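PDB 4ZEM: translation initiation factor eIF2b-like protein from Chaetomium thermophilum, which forms the beta subunit of eIF2B, the decameric complex thought to act as guanine nucleotide exchange factor for eIF2 in translation initiation. Local coordinates for residues M259-P263 with A293-K299; Y276-L281 with Y351-V357; L19-L24 with R54-S60. All coordinates share one frame; numbering follows the deposited sequence.

Interaction 1 (M259-P263 with A293-K299); sequences MAYIP and AAHEYLK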
# COMPACT_ATOMS: atom_id res chain seq x y z
N MET A 259 25.02 14.66 -6.43
CA MET A 259 25.32 14.35 -7.82
C MET A 259 26.76 13.91 -7.98
O MET A 259 27.07 13.02 -8.76
CB MET A 259 25.04 15.58 -8.69
CG MET A 259 24.56 15.27 -10.08
SD MET A 259 22.97 14.44 -10.02
CE MET A 259 22.05 15.52 -8.93
N ALA A 260 27.64 14.54 -7.21
CA ALA A 260 29.06 14.20 -7.22
C ALA A 260 29.33 12.81 -6.63
O ALA A 260 30.24 12.11 -7.07
CB ALA A 260 29.86 15.25 -6.47
N TYR A 261 28.53 12.41 -5.64
CA TYR A 261 28.83 11.20 -4.88
C TYR A 261 28.17 9.92 -5.38
O TYR A 261 28.65 8.83 -5.06
CB TYR A 261 28.41 11.42 -3.42
CG TYR A 261 28.80 10.30 -2.48
CD1 TYR A 261 30.05 10.30 -1.87
CD2 TYR A 261 27.93 9.25 -2.21
CE1 TYR A 261 30.42 9.28 -1.02
CE2 TYR A 261 28.31 8.22 -1.37
CZ TYR A 261 29.55 8.25 -0.78
OH TYR A 261 29.94 7.24 0.07
N ILE A 262 27.16 10.03 -6.24
CA ILE A 262 26.48 8.84 -6.77
C ILE A 262 27.38 7.81 -7.47
O ILE A 262 27.17 6.61 -7.30
CB ILE A 262 25.31 9.25 -7.71
CG1 ILE A 262 24.22 9.94 -6.88
CG2 ILE A 262 24.72 8.03 -8.41
CD1 ILE A 262 22.80 9.60 -7.26
N PRO A 263 28.39 8.25 -8.24
CA PRO A 263 29.28 7.25 -8.86
C PRO A 263 29.93 6.28 -7.87
O PRO A 263 30.17 5.13 -8.23
CB PRO A 263 30.33 8.11 -9.52
CG PRO A 263 29.55 9.32 -9.90
CD PRO A 263 28.69 9.60 -8.75
N ALA A 293 20.48 10.30 -11.87
CA ALA A 293 21.92 10.27 -11.68
C ALA A 293 22.37 8.83 -11.58
O ALA A 293 23.37 8.43 -12.17
CB ALA A 293 22.30 11.03 -10.43
N ALA A 294 21.61 8.04 -10.84
CA ALA A 294 21.92 6.63 -10.68
C ALA A 294 21.91 5.94 -12.04
O ALA A 294 22.81 5.16 -12.35
CB ALA A 294 20.92 5.98 -9.75
N HIS A 295 20.91 6.28 -12.84
CA HIS A 295 20.75 5.70 -14.16
C HIS A 295 21.89 6.10 -15.08
O HIS A 295 22.37 5.30 -15.88
CB HIS A 295 19.41 6.13 -14.76
CG HIS A 295 19.09 5.49 -16.07
ND1 HIS A 295 19.33 6.12 -17.28
CD2 HIS A 295 18.55 4.29 -16.37
CE1 HIS A 295 18.95 5.32 -18.26
NE2 HIS A 295 18.47 4.21 -17.74
N GLU A 296 22.32 7.35 -14.95
CA GLU A 296 23.44 7.89 -15.72
C GLU A 296 24.76 7.16 -15.44
O GLU A 296 25.61 7.04 -16.32
CB GLU A 296 23.58 9.38 -15.44
CG GLU A 296 23.13 10.27 -16.59
CD GLU A 296 22.75 11.66 -16.13
OE1 GLU A 296 23.21 12.07 -15.04
OE2 GLU A 296 22.00 12.34 -16.85
N TYR A 297 24.94 6.71 -14.21
CA TYR A 297 26.16 6.02 -13.83
C TYR A 297 25.99 4.52 -13.66
O TYR A 297 26.78 3.87 -12.96
CB TYR A 297 26.75 6.64 -12.56
CG TYR A 297 27.38 8.00 -12.82
CD1 TYR A 297 26.66 9.17 -12.60
CD2 TYR A 297 28.68 8.10 -13.30
CE1 TYR A 297 27.23 10.41 -12.84
CE2 TYR A 297 29.26 9.33 -13.55
CZ TYR A 297 28.53 10.48 -13.32
OH TYR A 297 29.10 11.71 -13.56
N LEU A 298 24.93 3.97 -14.26
CA LEU A 298 24.69 2.53 -14.28
C LEU A 298 24.44 1.97 -12.88
O LEU A 298 24.73 0.80 -12.61
CB LEU A 298 25.85 1.77 -14.94
CG LEU A 298 26.02 1.82 -16.46
CD1 LEU A 298 27.16 0.88 -16.88
CD2 LEU A 298 24.74 1.45 -17.18
N LYS A 299 23.90 2.80 -12.00
CA LYS A 299 23.58 2.33 -10.65
C LYS A 299 22.14 1.84 -10.64
O LYS A 299 21.22 2.59 -10.98
CB LYS A 299 23.77 3.46 -9.63
CG LYS A 299 25.12 4.14 -9.68
CD LYS A 299 26.25 3.13 -9.58
CE LYS A 299 27.60 3.81 -9.57
NZ LYS A 299 28.71 2.82 -9.49

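Interaction 2 (Y276-L281 with Y351-V357); sequences YQNGGL and YIPPDLV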
# COMPACT_ATOMS: atom_id res chain seq x y z
N TYR A 276 2.39 2.50 -10.53
CA TYR A 276 1.39 2.59 -11.58
C TYR A 276 1.55 1.48 -12.61
O TYR A 276 2.58 0.82 -12.68
CB TYR A 276 1.47 3.97 -12.24
CG TYR A 276 1.18 5.09 -11.27
CD1 TYR A 276 2.22 5.82 -10.70
CD2 TYR A 276 -0.12 5.39 -10.90
CE1 TYR A 276 1.96 6.84 -9.80
CE2 TYR A 276 -0.40 6.41 -10.01
CZ TYR A 276 0.65 7.13 -9.46
OH TYR A 276 0.38 8.14 -8.56
N GLN A 277 0.50 1.29 -13.40
CA GLN A 277 0.44 0.21 -14.37
C GLN A 277 1.57 0.26 -15.39
O GLN A 277 2.04 -0.77 -15.86
CB GLN A 277 -0.91 0.26 -15.09
CG GLN A 277 -2.06 -0.17 -14.20
CD GLN A 277 -3.35 -0.33 -14.98
OE1 GLN A 277 -3.69 0.51 -15.81
NE2 GLN A 277 -4.07 -1.42 -14.70
N ASN A 278 1.99 1.47 -15.74
CA ASN A 278 3.08 1.68 -16.68
C ASN A 278 4.45 1.46 -16.05
O ASN A 278 5.47 1.48 -16.74
CB ASN A 278 3.00 3.09 -17.27
CG ASN A 278 3.34 4.16 -16.24
OD1 ASN A 278 3.08 3.99 -15.05
ND2 ASN A 278 3.90 5.26 -16.71
N GLY A 279 4.48 1.27 -14.74
CA GLY A 279 5.73 1.07 -14.02
C GLY A 279 6.29 2.35 -13.43
O GLY A 279 7.36 2.34 -12.84
N GLY A 280 5.56 3.44 -13.58
CA GLY A 280 5.95 4.70 -12.97
C GLY A 280 5.75 4.65 -11.47
O GLY A 280 5.01 3.80 -10.96
N LEU A 281 6.40 5.55 -10.75
CA LEU A 281 6.31 5.54 -9.29
C LEU A 281 5.89 6.90 -8.75
O LEU A 281 6.15 7.93 -9.36
CB LEU A 281 7.64 5.16 -8.67
CG LEU A 281 8.27 3.81 -8.99
CD1 LEU A 281 9.65 3.79 -8.35
CD2 LEU A 281 7.41 2.66 -8.48
N TYR A 351 7.40 12.17 -9.56
CA TYR A 351 7.06 11.00 -10.34
C TYR A 351 8.32 10.46 -11.00
O TYR A 351 9.12 11.22 -11.55
CB TYR A 351 5.99 11.35 -11.38
CG TYR A 351 5.79 10.31 -12.45
CD1 TYR A 351 4.96 9.21 -12.23
CD2 TYR A 351 6.39 10.44 -13.69
CE1 TYR A 351 4.76 8.26 -13.21
CE2 TYR A 351 6.20 9.49 -14.68
CZ TYR A 351 5.38 8.40 -14.43
OH TYR A 351 5.18 7.45 -15.40
N ILE A 352 8.52 9.15 -10.92
CA ILE A 352 9.64 8.54 -11.61
C ILE A 352 9.10 7.68 -12.73
O ILE A 352 8.33 6.76 -12.48
CB ILE A 352 10.49 7.70 -10.65
CG1 ILE A 352 11.11 8.59 -9.57
CG2 ILE A 352 11.57 6.94 -11.41
CD1 ILE A 352 12.06 7.87 -8.66
N PRO A 353 9.51 7.97 -13.98
CA PRO A 353 9.08 7.16 -15.12
C PRO A 353 9.74 5.78 -15.07
O PRO A 353 10.79 5.63 -14.44
CB PRO A 353 9.53 7.99 -16.33
CG PRO A 353 10.65 8.80 -15.83
CD PRO A 353 10.38 9.08 -14.38
N PRO A 354 9.12 4.77 -15.71
CA PRO A 354 9.62 3.39 -15.62
C PRO A 354 11.04 3.17 -16.15
O PRO A 354 11.72 2.25 -15.69
CB PRO A 354 8.60 2.60 -16.46
CG PRO A 354 8.00 3.63 -17.38
CD PRO A 354 7.91 4.86 -16.55
N ASP A 355 11.49 3.99 -17.10
CA ASP A 355 12.84 3.86 -17.65
C ASP A 355 13.92 4.03 -16.58
O ASP A 355 14.98 3.42 -16.66
CB ASP A 355 13.05 4.86 -18.78
CG ASP A 355 12.69 4.27 -20.14
OD1 ASP A 355 12.08 3.18 -20.16
OD2 ASP A 355 13.01 4.89 -21.17
N LEU A 356 13.65 4.89 -15.60
CA LEU A 356 14.57 5.15 -14.49
C LEU A 356 14.56 4.08 -13.39
O LEU A 356 15.40 4.12 -12.49
CB LEU A 356 14.27 6.51 -13.85
CG LEU A 356 14.53 7.70 -14.78
CD1 LEU A 356 14.26 9.04 -14.10
CD2 LEU A 356 15.96 7.65 -15.33
N VAL A 357 13.60 3.17 -13.43
CA VAL A 357 13.49 2.13 -12.40
C VAL A 357 13.97 0.76 -12.86
O VAL A 357 13.55 0.28 -13.91
CB VAL A 357 12.04 1.99 -11.89
CG1 VAL A 357 11.97 0.96 -10.77
CG2 VAL A 357 11.51 3.34 -11.43

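Interaction 3 (L19-L24 with R54-S60); sequences LRDQSL and RQVVAKS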
# COMPACT_ATOMS: atom_id res chain seq x y z
N LEU A 19 -14.31 1.02 17.14
CA LEU A 19 -14.84 0.56 15.86
C LEU A 19 -16.03 -0.40 16.00
O LEU A 19 -17.06 -0.23 15.35
CB LEU A 19 -13.71 -0.12 15.08
CG LEU A 19 -13.76 -0.08 13.56
CD1 LEU A 19 -13.73 1.35 13.08
CD2 LEU A 19 -12.57 -0.85 13.00
N ARG A 20 -15.88 -1.40 16.86
CA ARG A 20 -16.85 -2.49 16.96
C ARG A 20 -18.04 -2.14 17.85
O ARG A 20 -19.10 -2.77 17.75
CB ARG A 20 -16.16 -3.77 17.43
CG ARG A 20 -15.62 -4.61 16.26
CD ARG A 20 -14.18 -5.03 16.43
NE ARG A 20 -13.51 -5.15 15.13
CZ ARG A 20 -12.21 -4.95 14.94
NH1 ARG A 20 -11.43 -4.63 15.96
NH2 ARG A 20 -11.69 -5.08 13.72
N ASP A 21 -17.88 -1.14 18.72
CA ASP A 21 -18.98 -0.64 19.54
C ASP A 21 -19.31 0.83 19.30
O ASP A 21 -19.68 1.55 20.23
CB ASP A 21 -18.69 -0.85 21.03
CG ASP A 21 -18.57 -2.32 21.41
OD1 ASP A 21 -19.53 -3.07 21.15
OD2 ASP A 21 -17.53 -2.71 21.98
N GLN A 22 -19.08 1.29 18.08
CA GLN A 22 -19.58 2.58 17.62
C GLN A 22 -20.54 2.38 16.45
O GLN A 22 -20.56 1.31 15.84
CB GLN A 22 -18.43 3.49 17.25
CG GLN A 22 -18.76 4.95 17.27
CD GLN A 22 -17.52 5.78 17.06
OE1 GLN A 22 -16.67 5.45 16.22
NE2 GLN A 22 -17.37 6.83 17.85
N SER A 23 -21.35 3.39 16.13
CA SER A 23 -22.21 3.24 14.97
C SER A 23 -21.35 3.40 13.71
O SER A 23 -20.30 4.03 13.75
CB SER A 23 -23.32 4.28 14.97
OG SER A 23 -22.87 5.49 14.37
N LEU A 24 -21.81 2.81 12.61
CA LEU A 24 -20.99 2.69 11.41
C LEU A 24 -20.66 4.09 10.91
O LEU A 24 -19.51 4.40 10.58
CB LEU A 24 -21.70 1.87 10.33
CG LEU A 24 -21.13 1.91 8.92
CD1 LEU A 24 -19.66 1.49 8.91
CD2 LEU A 24 -21.96 1.02 8.01
N ARG A 54 -14.33 -3.29 6.51
CA ARG A 54 -14.79 -4.51 7.17
C ARG A 54 -16.05 -4.23 7.99
O ARG A 54 -16.98 -5.05 8.03
CB ARG A 54 -13.70 -5.08 8.07
CG ARG A 54 -14.01 -6.46 8.61
CD ARG A 54 -12.89 -6.97 9.49
NE ARG A 54 -13.23 -8.24 10.12
CZ ARG A 54 -13.74 -8.36 11.34
NH1 ARG A 54 -13.96 -7.28 12.07
NH2 ARG A 54 -14.02 -9.56 11.83
N GLN A 55 -16.08 -3.07 8.63
CA GLN A 55 -17.22 -2.69 9.45
C GLN A 55 -18.42 -2.32 8.57
O GLN A 55 -19.57 -2.52 8.96
CB GLN A 55 -16.86 -1.51 10.35
CG GLN A 55 -16.08 -1.89 11.59
CD GLN A 55 -16.80 -2.89 12.46
OE1 GLN A 55 -18.01 -2.80 12.67
NE2 GLN A 55 -16.06 -3.87 12.98
N VAL A 56 -18.13 -1.80 7.38
CA VAL A 56 -19.16 -1.52 6.39
C VAL A 56 -19.82 -2.82 5.95
O VAL A 56 -21.05 -2.91 5.87
CB VAL A 56 -18.58 -0.77 5.17
CG1 VAL A 56 -19.59 -0.71 4.04
CG2 VAL A 56 -18.14 0.62 5.58
N VAL A 57 -19.01 -3.84 5.68
CA VAL A 57 -19.53 -5.15 5.30
C VAL A 57 -20.38 -5.72 6.43
O VAL A 57 -21.45 -6.27 6.20
CB VAL A 57 -18.40 -6.14 4.94
CG1 VAL A 57 -18.95 -7.53 4.71
CG2 VAL A 57 -17.65 -5.65 3.71
N ALA A 58 -19.90 -5.56 7.66
CA ALA A 58 -20.57 -6.09 8.84
C ALA A 58 -21.86 -5.36 9.23
O ALA A 58 -22.87 -6.00 9.51
CB ALA A 58 -19.61 -6.10 10.02
N LYS A 59 -21.82 -4.03 9.29
CA LYS A 59 -22.94 -3.27 9.84
C LYS A 59 -23.89 -2.60 8.84
O LYS A 59 -25.02 -2.30 9.21
CB LYS A 59 -22.40 -2.21 10.79
CG LYS A 59 -21.58 -2.77 11.95
CD LYS A 59 -21.22 -1.66 12.93
CE LYS A 59 -20.72 -2.22 14.25
NZ LYS A 59 -20.70 -1.17 15.31
N SER A 60 -23.45 -2.33 7.61
CA SER A 60 -24.34 -1.69 6.65
C SER A 60 -25.49 -2.62 6.24
O SER A 60 -25.41 -3.83 6.44
CB SER A 60 -23.57 -1.21 5.42
OG SER A 60 -23.26 -2.29 4.55

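Interaction 1 (M259-P263 with A293-K299)
Lys299 NZ donates a hydrogen bond of 3.0 Å to Pro263 O. The ammonium group lies tilted out of the carbonyl plane by 32°, and a second, weak bond to Val265 O gives it another backbone acceptor in the same loop. A bend at chi2 (-54°) is followed by an extended run to NZ, and this shape carries the aliphatic part of the lysine past Ile262, with CG 4.1 Å from Ile262 CG2, and on to the loop carbonyls. Beside it, Pro263 lies on the aromatic ring of Tyr297. Its CG sits 3.5 Å from the ring centroid and 7° off the ring normal, a nearly centred CH-pi contact over one face. Deeper in, Ala293 CB is met by two side chains: Ile262 CD1 at 3.5 Å and Met259 SD at the same distance. Bends at chi2 and chi3 curl the methionine so that its sulfur, not its CB, faces the alanine. The other branch of Ile262, CG2, lies directly on the backbone of helix 287-296, 3.9 Å from Ala294 CA. That helix ends in a Schellman motif: Leu298, with positive phi, is the C-prime residue, and Lys299 N bonds back to Ala294 O. The reversal brings Lys299 round to the side of Pro263. Two elements that precede neighbouring parallel strands, 267-271 and 301-304, are thus joined. The apolar part depends on fit alone, whereas the charged end, held by backbone carbonyls rather than by an acidic side chain, probably fixes where the lysine lies.

Interaction 2 (Y276-L281 with Y351-V357)
Asn278 and Tyr351 meet with amide and ring planes only 15° apart: ND2 comes to the ring edge and donates to Tyr351 OH at 2.9 Å, the hydroxyl lying in the amide plane. The other end of the same amide is used at home, OD1 accepting from Gly280 N at 2.9 Å in an Asx turn, with the N-H above the carbonyl plane. Asn278 CG stands between the backbone N and the carbonyl carbon (chi1 70°), a position consistent with the amide serving both partners. Gly280 passes close to the tyrosine, and a CB there would probably crowd Tyr351 OH; the positive phi of Gly279 likewise calls for glycine. Pro354 packs on the turn backbone, CB 3.3 Å from Asn278 O, its ring at about a right angle to the Asn278 side chain. Past the turn, Leu281 and Ile352 form an antiparallel hydrogen-bonded pair, Leu281 N to Ile352 O at 2.9 Å and Ile352 N to Leu281 O at 3.1 Å. Leu281 CD1 and Val357 CG2 meet tip to tip at 3.6 Å. Tyr276 to Gly279 make a type I turn between strands 274-275 and 281-284, a beta hairpin that strand 349-352 extends into a three-stranded antiparallel sheet.

Interaction 3 (L19-L24 with R54-S60)
A type I beta turn, Leu19 to Gln22, presents its backbone carbonyls to Lys59 in the last turn of helix 43-59. Lys59 NZ donates to Gln22 O, arriving nearly along the C=O axis; the modelled 2.5 Å is short, and its exact value is uncertain. A weak bond of 3.3 Å runs from the same NZ to Arg20 O. The extended lysine reaches across from helix to turn, its CB staying beside Leu24 CB. Were Lys59 exchanged for a methionine, Gln22 O and Arg20 O would probably lose their shared charged donor, and the turn would be less firmly held to the helix. One helical turn back, Gln55 lays its CG 3.5 Å from Leu19 CG, while its NE2 lies 3.4 Å from Arg20 CG. The two arginines beside it cross at about a right angle, Arg20 NH2 lying 3.6 Å from Arg54 NH1. These like charges probably repel mildly, eased perhaps by the long, weak ion pair of Arg54 with Glu168. The turn connects helix 12-18 to helix 24-37 in the helical N-terminal part of the chain, and Ser23 is the N-cap of the latter, its OG bonded to Ala26 N. Leu24 follows at once with CG opposite the backbone N (chi1 167°), directing its two methyls at helix 43-59: CD1 to Val56 CG2 at 3.8 Å and CD2 to Ser60 CB at 3.8 Å. Ser60 is itself tied back, its OG and N reaching Val56 O from opposite faces of the carbonyl plane, with OG at 2.6 Å.

From the N terminus, interaction 3 closes first: a loop of 29 residues, most of them in helix 24-37 and helix 43-59, folds back so that the turn after helix 12-18 meets the end of the latter. Interactions 1 and 2 come later in the chain and cross each other. Interaction 1 opens at 259-263, interaction 2 at 276-281, then 293-299 closes the first and 351-357 the second. Interaction 1 ties the ends of helices 258-261 and 287-296, which lead into strands 267-271 and 301-304 of the mixed sheet; interaction 2 belongs to the small antiparallel sheet. They touch where His295 packs on Asp355 and Leu356. Interaction 3 lies on the opposite side of the chain's centre from both, about 51 Å from interaction 1 and 37 Å from interaction 2, centre to centre.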